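Local coordinates for sensor protein (Geobacter sulfurreducens, PDB 3H7M), which probably serves, as its sensor domain, a membrane-bound histidine kinase and is built like a family 3 periplasmic solute-binding protein, at residues A45-M50 / A213-T218; A148-L153 / A162-V167. One frame throughout, in Å; residues are numbered along the deposited sequence.

Contact 1 joins two helices by their C-terminal turns. Contact 2 lays a helix on a strand of the central sheet. Their centres are 33 Å apart, on opposite sides of the chain's centre, and their nearest atoms stay about 15 Å from each other. In sequence, contact 2 falls between the two halves of contact 1. This is consistent with the two-lobed plan of periplasmic binding proteins, with one contact in each lobe and the long strands 87-103 and 181-198 running between the lobes. Neither contact contains a residue of the sodium site, Ala84, Asp88 and Gln199. Gln199 lies on the link from strand 181-198 to helix 202-218, the second helix of contact 1.

Contact 1: A45-M50 / A213-T218; sequences AEVMGM and AILRKT
Ile214 and Met48 meet end to side. The CD1 methyl of Ile214 comes within 4.1 Å of the Met48 sulfur, SD, and the two chains run at a slant to each other. Ile214 is extended at chi2 (179°), and this carries CD1 out to the facing helix. The Met48 chain is bent instead, at chi2 (-49°) and chi3 (-65°). Its CB does not point at the second helix, but its end, with SD, comes nearer. Val47 does aim its CB across. Its two methyls divide the work: CG2 is 4.2 Å from Ile214 CD1, and CG1 is 4.2 Å from Leu215 CD2. Ile214 CD1 therefore touches both Val47 and Met48. Together the segments bury 140 Å² of surface, both sides summed. They lie at the C-terminal ends of helices 36-48 and 202-218. They join an early helix of the family 3 solute-binding fold to one close to the end of the chain. Helix 36-48 closes in a Schellman motif, with Gly49 at positive phi. The backbone N of Met50 reaches back to Ala45 O at 2.8 Å. Met50 then turns its side chain onto Arg207 and Phe208, an earlier part of helix 202-218. Leu215 is the buried member of the group. It also packs on Ala43 and Ile44 of the first helix and on Tyr221 of helix 220-227.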
# COMPACT_ATOMS: atom_id res chain seq x y z
N ALA A 45 10.06 -15.43 5.65
CA ALA A 45 10.55 -15.77 6.98
C ALA A 45 10.87 -17.23 7.00
O ALA A 45 11.85 -17.68 7.58
CB ALA A 45 9.51 -15.47 8.01
N GLU A 46 10.03 -18.00 6.33
CA GLU A 46 10.25 -19.41 6.33
C GLU A 46 11.46 -19.84 5.53
O GLU A 46 12.19 -20.71 5.99
CB GLU A 46 9.02 -20.16 5.84
CG GLU A 46 9.22 -21.63 5.90
CD GLU A 46 7.94 -22.38 5.80
OE1 GLU A 46 7.16 -22.10 4.87
OE2 GLU A 46 7.73 -23.27 6.65
N VAL A 47 11.71 -19.26 4.37
CA VAL A 47 12.87 -19.73 3.63
C VAL A 47 14.19 -19.17 4.19
O VAL A 47 15.22 -19.79 4.05
CB VAL A 47 12.80 -19.42 2.11
CG1 VAL A 47 11.44 -19.84 1.55
CG2 VAL A 47 13.08 -17.97 1.87
N MET A 48 14.13 -18.00 4.82
CA MET A 48 15.33 -17.37 5.37
C MET A 48 15.58 -17.75 6.83
O MET A 48 16.52 -17.26 7.46
CB MET A 48 15.21 -15.84 5.28
CG MET A 48 15.01 -15.31 3.88
SD MET A 48 16.17 -16.01 2.73
CE MET A 48 17.73 -15.33 3.41
N GLY A 49 14.72 -18.61 7.37
CA GLY A 49 14.87 -19.01 8.75
C GLY A 49 14.71 -17.88 9.74
O GLY A 49 15.38 -17.85 10.76
N MET A 50 13.82 -16.93 9.45
CA MET A 50 13.57 -15.80 10.34
C MET A 50 12.36 -16.02 11.23
O MET A 50 11.50 -16.87 10.98
CB MET A 50 13.25 -14.52 9.57
CG MET A 50 14.34 -13.91 8.74
SD MET A 50 13.68 -12.40 7.97
CE MET A 50 12.93 -13.10 6.56
N ALA A 213 13.73 -13.04 -3.90
CA ALA A 213 14.31 -13.65 -5.08
C ALA A 213 14.10 -15.16 -5.05
O ALA A 213 13.82 -15.77 -6.08
CB ALA A 213 15.81 -13.31 -5.14
N ILE A 214 14.21 -15.76 -3.87
CA ILE A 214 14.02 -17.20 -3.77
C ILE A 214 12.59 -17.59 -4.10
O ILE A 214 12.35 -18.49 -4.91
CB ILE A 214 14.38 -17.72 -2.38
CG1 ILE A 214 15.89 -17.61 -2.15
CG2 ILE A 214 13.93 -19.13 -2.24
CD1 ILE A 214 16.34 -18.08 -0.79
N LEU A 215 11.62 -16.92 -3.46
CA LEU A 215 10.20 -17.19 -3.76
C LEU A 215 9.92 -17.08 -5.27
O LEU A 215 9.16 -17.88 -5.83
CB LEU A 215 9.28 -16.20 -3.02
CG LEU A 215 9.32 -16.36 -1.50
CD1 LEU A 215 8.40 -15.36 -0.83
CD2 LEU A 215 8.96 -17.80 -1.15
N ARG A 216 10.53 -16.11 -5.95
CA ARG A 216 10.30 -16.01 -7.38
C ARG A 216 10.87 -17.17 -8.18
O ARG A 216 10.24 -17.64 -9.11
CB ARG A 216 10.85 -14.70 -7.92
CG ARG A 216 10.15 -13.48 -7.35
CD ARG A 216 10.81 -12.19 -7.82
NE ARG A 216 9.92 -11.41 -8.67
CZ ARG A 216 9.31 -10.29 -8.30
NH1 ARG A 216 9.48 -9.80 -7.08
NH2 ARG A 216 8.49 -9.67 -9.15
N LYS A 217 12.04 -17.67 -7.81
CA LYS A 217 12.59 -18.79 -8.58
C LYS A 217 11.97 -20.14 -8.28
O LYS A 217 12.11 -21.08 -9.08
CB LYS A 217 14.11 -18.88 -8.39
CG LYS A 217 14.81 -17.59 -8.77
CD LYS A 217 16.32 -17.77 -8.84
CE LYS A 217 16.98 -16.51 -9.38
NZ LYS A 217 17.24 -16.68 -10.83
N THR A 218 11.27 -20.26 -7.15
CA THR A 218 10.68 -21.57 -6.83
C THR A 218 9.24 -21.70 -7.26
O THR A 218 8.70 -22.81 -7.28
CB THR A 218 10.73 -21.89 -5.31
OG1 THR A 218 9.93 -20.95 -4.59
CG2 THR A 218 12.17 -21.85 -4.79

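Contact 2: A148-L153 / A162-V167; sequences ADALRL and AVVAMV
Leu151 has CG beside its backbone N (chi1 -64°), and this brings its branched end nearer to Val164 on the strand. Val164 already points its CB toward the helix. Its chi1 of -55° sets which methyl goes where, CG1 toward Ala150 and CG2 toward Leu151. Helix 147-155 is the connection of a beta-alpha-beta crossover. It leads from strand 141-144 to the parallel strand 161-165, with strand 120-123 between them in the sheet. As expected for that unit, helix and strand run roughly antiparallel (148° between the short segments 148-153 and 162-165), with these axes 8.3 Å apart at the closest. Leu151 straddles two residues of the strand. CD1 lies 4.0 Å from Val164 CG2. CD2 is 4.2 Å from that same methyl and 4.1 Å from Ala162 CB. Ala150 aims its small side chain toward the strand, and its CB meets Val164 CG1 at 4.1 Å. All four of these residues are buried. Leu151 and Val164 also share Phe101 of strand 87-103 as a neighbour. On the helix, Arg152 forms a salt bridge with Asp149, and its NH2 bonds to Asn176 OD1. Arg152 NH1 stands 3.0 Å from Asp149 OD1, which lies in the guanidinium plane, while Ala148 CB sits over one face, 3.8 Å above its centre.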
# COMPACT_ATOMS: atom_id res chain seq x y z
N ALA A 148 -10.07 3.68 2.28
CA ALA A 148 -11.48 3.33 2.40
C ALA A 148 -12.26 4.55 2.91
O ALA A 148 -13.37 4.81 2.46
CB ALA A 148 -11.66 2.13 3.34
N ASP A 149 -11.67 5.29 3.85
CA ASP A 149 -12.34 6.49 4.34
C ASP A 149 -12.51 7.47 3.20
O ASP A 149 -13.49 8.20 3.12
CB ASP A 149 -11.57 7.14 5.47
CG ASP A 149 -11.89 6.52 6.80
OD1 ASP A 149 -13.08 6.19 6.99
OD2 ASP A 149 -10.99 6.38 7.64
N ALA A 150 -11.55 7.47 2.29
CA ALA A 150 -11.68 8.35 1.15
C ALA A 150 -12.90 7.91 0.33
O ALA A 150 -13.72 8.72 -0.06
CB ALA A 150 -10.44 8.29 0.28
N LEU A 151 -12.99 6.61 0.06
CA LEU A 151 -14.08 6.07 -0.73
C LEU A 151 -15.45 6.20 -0.06
O LEU A 151 -16.47 6.34 -0.72
CB LEU A 151 -13.76 4.62 -1.11
CG LEU A 151 -12.51 4.52 -2.01
CD1 LEU A 151 -12.14 3.07 -2.26
CD2 LEU A 151 -12.78 5.21 -3.35
N ARG A 152 -15.48 6.19 1.26
CA ARG A 152 -16.74 6.33 1.96
C ARG A 152 -17.27 7.73 1.76
O ARG A 152 -18.46 7.92 1.54
CB ARG A 152 -16.55 6.06 3.45
CG ARG A 152 -16.38 4.60 3.75
CD ARG A 152 -15.83 4.33 5.13
NE ARG A 152 -15.51 2.91 5.26
CZ ARG A 152 -14.49 2.43 5.98
NH1 ARG A 152 -13.69 3.26 6.63
NH2 ARG A 152 -14.29 1.12 6.06
N LEU A 153 -16.39 8.72 1.84
CA LEU A 153 -16.79 10.12 1.68
C LEU A 153 -17.32 10.32 0.28
O LEU A 153 -18.33 10.97 0.07
CB LEU A 153 -15.61 11.05 1.91
CG LEU A 153 -15.99 12.53 1.81
CD1 LEU A 153 -16.80 12.93 3.02
CD2 LEU A 153 -14.74 13.39 1.73
N ALA A 162 -12.33 10.70 -5.78
CA ALA A 162 -11.36 10.14 -4.85
C ALA A 162 -10.34 9.45 -5.72
O ALA A 162 -10.67 8.91 -6.78
CB ALA A 162 -12.00 9.15 -3.90
N VAL A 163 -9.08 9.51 -5.29
CA VAL A 163 -7.98 8.87 -6.00
C VAL A 163 -7.30 7.92 -5.01
O VAL A 163 -6.76 8.35 -3.99
CB VAL A 163 -6.96 9.92 -6.51
CG1 VAL A 163 -5.65 9.24 -6.89
CG2 VAL A 163 -7.54 10.67 -7.72
N VAL A 164 -7.35 6.62 -5.29
CA VAL A 164 -6.72 5.66 -4.40
C VAL A 164 -6.23 4.51 -5.23
O VAL A 164 -6.54 4.44 -6.42
CB VAL A 164 -7.70 5.12 -3.33
CG1 VAL A 164 -8.32 6.25 -2.56
CG2 VAL A 164 -8.77 4.28 -3.98
N ALA A 165 -5.46 3.63 -4.61
CA ALA A 165 -4.93 2.50 -5.34
C ALA A 165 -6.09 1.67 -5.84
O ALA A 165 -7.02 1.33 -5.11
CB ALA A 165 -4.02 1.67 -4.45
N MET A 166 -6.01 1.37 -7.12
CA MET A 166 -7.02 0.60 -7.79
C MET A 166 -7.50 -0.67 -7.08
O MET A 166 -8.68 -0.81 -6.72
CB MET A 166 -6.48 0.23 -9.17
CG MET A 166 -7.35 -0.71 -9.91
SD MET A 166 -8.66 0.18 -10.71
CE MET A 166 -7.82 0.51 -12.29
N VAL A 167 -6.59 -1.61 -6.88
CA VAL A 167 -6.97 -2.88 -6.29
C VAL A 167 -7.59 -2.70 -4.92
O VAL A 167 -8.69 -3.20 -4.65
CB VAL A 167 -5.77 -3.84 -6.31
CG1 VAL A 167 -6.08 -5.10 -5.50
CG2 VAL A 167 -5.48 -4.19 -7.77